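Local coordinates for protein endo-beta-N-acetylglucosaminidase F1 (Bacteroides thetaiotaomicron VPI-5482, PDB 6TCV) that probably cleaves high-mannose N-glycans between the two N-acetylglucosamines of their core, releasing the glycan from glycoproteins, at residues 184-189 with 433-438. The protein carries 2 engineered substitutions. Sequence-based numbering, arbitrary orientation.
Sequences TLSFQL and PTIFYK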
loop_
_atom_site.group_PDB
_atom_site.type_symbol
_atom_site.label_atom_id
_atom_site.label_comp_id
_atom_site.label_asym_id
_atom_site.label_seq_id
_atom_site.Cartn_x
_atom_site.Cartn_y
_atom_site.Cartn_z
ATOM N N THR A 184 -6.419 5.832 14.166
ATOM C CA THR A 184 -5.300 4.901 14.082
ATOM C C THR A 184 -4.470 4.941 15.358
ATOM O O THR A 184 -3.939 3.907 15.811
ATOM C CB THR A 184 -4.423 5.295 12.896
ATOM O OG1 THR A 184 -5.163 5.222 11.672
ATOM C CG2 THR A 184 -3.210 4.404 12.724
ATOM N N LEU A 185 -4.301 6.132 15.937
ATOM C CA LEU A 185 -3.437 6.334 17.097
ATOM C C LEU A 185 -4.024 5.761 18.373
ATOM O O LEU A 185 -3.302 5.697 19.380
ATOM C CB LEU A 185 -3.078 7.805 17.238
ATOM C CG LEU A 185 -2.371 8.385 16.038
ATOM C CD1 LEU A 185 -2.107 9.876 16.303
ATOM C CD2 LEU A 185 -1.119 7.621 15.611
ATOM N N SER A 186 -5.292 5.319 18.362
ATOM C CA SER A 186 -5.866 4.613 19.498
ATOM C C SER A 186 -5.310 3.213 19.682
ATOM O O SER A 186 -5.610 2.599 20.707
ATOM C CB SER A 186 -7.368 4.462 19.349
ATOM O OG SER A 186 -8.055 5.729 19.178
ATOM N N PHE A 187 -4.612 2.675 18.685
ATOM C CA PHE A 187 -4.203 1.281 18.633
ATOM C C PHE A 187 -2.686 1.119 18.769
ATOM O O PHE A 187 -1.949 1.256 17.776
ATOM C CB PHE A 187 -4.650 0.647 17.329
ATOM C CG PHE A 187 -6.151 0.586 17.115
ATOM C CD1 PHE A 187 -6.816 1.682 16.590
ATOM C CD2 PHE A 187 -6.870 -0.553 17.417
ATOM C CE1 PHE A 187 -8.185 1.637 16.379
ATOM C CE2 PHE A 187 -8.223 -0.645 17.203
ATOM C CZ PHE A 187 -8.899 0.481 16.677
ATOM N N GLN A 188 -2.231 0.810 19.957
ATOM C CA GLN A 188 -0.822 0.592 20.215
ATOM C C GLN A 188 -0.657 -0.719 20.951
ATOM O O GLN A 188 -1.557 -1.149 21.688
ATOM C CB GLN A 188 -0.145 1.681 21.072
ATOM C CG GLN A 188 -0.147 3.070 20.504
ATOM C CD GLN A 188 0.376 4.099 21.519
ATOM O OE1 GLN A 188 -0.334 4.476 22.408
ATOM N NE2 GLN A 188 1.661 4.500 21.395
ATOM N N LEU A 189 0.520 -1.336 20.782
ATOM C CA LEU A 189 0.872 -2.429 21.663
ATOM C C LEU A 189 1.261 -1.873 23.033
ATOM O O LEU A 189 1.523 -0.675 23.193
ATOM C CB LEU A 189 2.079 -3.192 21.082
ATOM C CG LEU A 189 1.970 -3.600 19.626
ATOM C CD1 LEU A 189 3.214 -4.375 19.237
ATOM C CD2 LEU A 189 0.729 -4.398 19.384
ATOM N N PRO A 433 -7.327 1.159 24.745
ATOM C CA PRO A 433 -7.271 2.538 24.263
ATOM C C PRO A 433 -7.526 3.547 25.361
ATOM O O PRO A 433 -8.326 3.345 26.282
ATOM C CB PRO A 433 -8.384 2.637 23.224
ATOM C CG PRO A 433 -9.368 1.631 23.675
ATOM C CD PRO A 433 -8.551 0.470 24.250
ATOM N N THR A 434 -6.840 4.652 25.262
ATOM C CA THR A 434 -7.024 5.780 26.161
ATOM C C THR A 434 -7.449 7.051 25.468
ATOM O O THR A 434 -7.879 7.978 26.167
ATOM C CB THR A 434 -5.737 6.065 26.936
ATOM O OG1 THR A 434 -4.755 6.386 25.972
ATOM C CG2 THR A 434 -5.295 4.911 27.798
ATOM N N ILE A 435 -7.355 7.157 24.149
ATOM C CA ILE A 435 -7.892 8.330 23.474
ATOM C C ILE A 435 -8.649 7.913 22.219
ATOM O O ILE A 435 -8.566 6.785 21.743
ATOM C CB ILE A 435 -6.842 9.415 23.135
ATOM C CG1 ILE A 435 -5.604 8.830 22.437
ATOM C CG2 ILE A 435 -6.431 10.194 24.414
ATOM C CD1 ILE A 435 -5.769 8.261 21.059
ATOM N N PHE A 436 -9.387 8.873 21.684
ATOM C CA PHE A 436 -10.088 8.741 20.414
ATOM C C PHE A 436 -10.234 10.137 19.820
ATOM O O PHE A 436 -9.997 11.148 20.488
ATOM C CB PHE A 436 -11.463 8.042 20.587
ATOM C CG PHE A 436 -12.549 8.942 21.121
ATOM C CD1 PHE A 436 -12.640 9.196 22.492
ATOM C CD2 PHE A 436 -13.458 9.562 20.261
ATOM C CE1 PHE A 436 -13.606 10.044 22.980
ATOM C CE2 PHE A 436 -14.409 10.406 20.775
ATOM C CZ PHE A 436 -14.443 10.653 22.110
ATOM N N TYR A 437 -10.635 10.172 18.560
ATOM C CA TYR A 437 -10.819 11.405 17.801
ATOM C C TYR A 437 -12.235 11.444 17.249
ATOM O O TYR A 437 -12.763 10.434 16.784
ATOM C CB TYR A 437 -9.817 11.483 16.655
ATOM C CG TYR A 437 -8.383 11.614 17.164
ATOM C CD1 TYR A 437 -7.647 10.512 17.558
ATOM C CD2 TYR A 437 -7.783 12.833 17.189
ATOM C CE1 TYR A 437 -6.338 10.638 17.988
ATOM C CE2 TYR A 437 -6.455 12.971 17.624
ATOM C CZ TYR A 437 -5.759 11.855 18.008
ATOM O OH TYR A 437 -4.440 12.036 18.427
ATOM N N LYS A 438 -12.795 12.633 17.264
ATOM C CA LYS A 438 -14.082 12.932 16.662
ATOM C C LYS A 438 -13.923 13.297 15.197
ATOM O O LYS A 438 -12.878 13.769 14.762
ATOM C CB LYS A 438 -14.810 14.059 17.430
ATOM C CG LYS A 438 -15.114 13.727 18.888
ATOM C CD LYS A 438 -15.960 14.810 19.545
ATOM C CE LYS A 438 -16.318 14.352 20.978
ATOM N NZ LYS A 438 -17.268 15.386 21.460
#
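Ser-186 gives its hydroxyl proton to the backbone carbonyl of Ile-435, OG to O 2.8 Å. The hydroxyl meets that carbonyl at a bend, 135° at the oxygen, and comes in 33° off its plane. OG lies beside its own backbone N and anti to its carbonyl carbon (chi1 -57°), which turns it to the strand. In one of the two conformers of Ile-435, CD1 lies 3.9 Å from Leu-185 O. Leu-185 also meets Tyr-437 obliquely, its CD1 3.8 Å from the phenol OH and its CB 4.4 Å from ring atom CE1. Pro-433 closes the other end, CB 3.7 Å from Ser-186 O. The contact thus joins a 3-10 turn, in the loop between parallel strands 169-175 and 198-209, consistent with the (beta/alpha) barrel of such endoglycosidases, to the C-terminal hairpin of strands 435-436 and 445-446. With an alanine here instead of Ser-186, the Ile-435 carbonyl and Tyr-411 OH would probably both be left without this mate. Further out, Tyr-411 OH of helix 411-416 also hydrogen-bonds Ser-186 OG, and Asn-183 OD1 accepts a hydrogen bond from Tyr-437 N. Phe-187, whose CB is directed away from residues 433-438, stacks its ring on Phe-415.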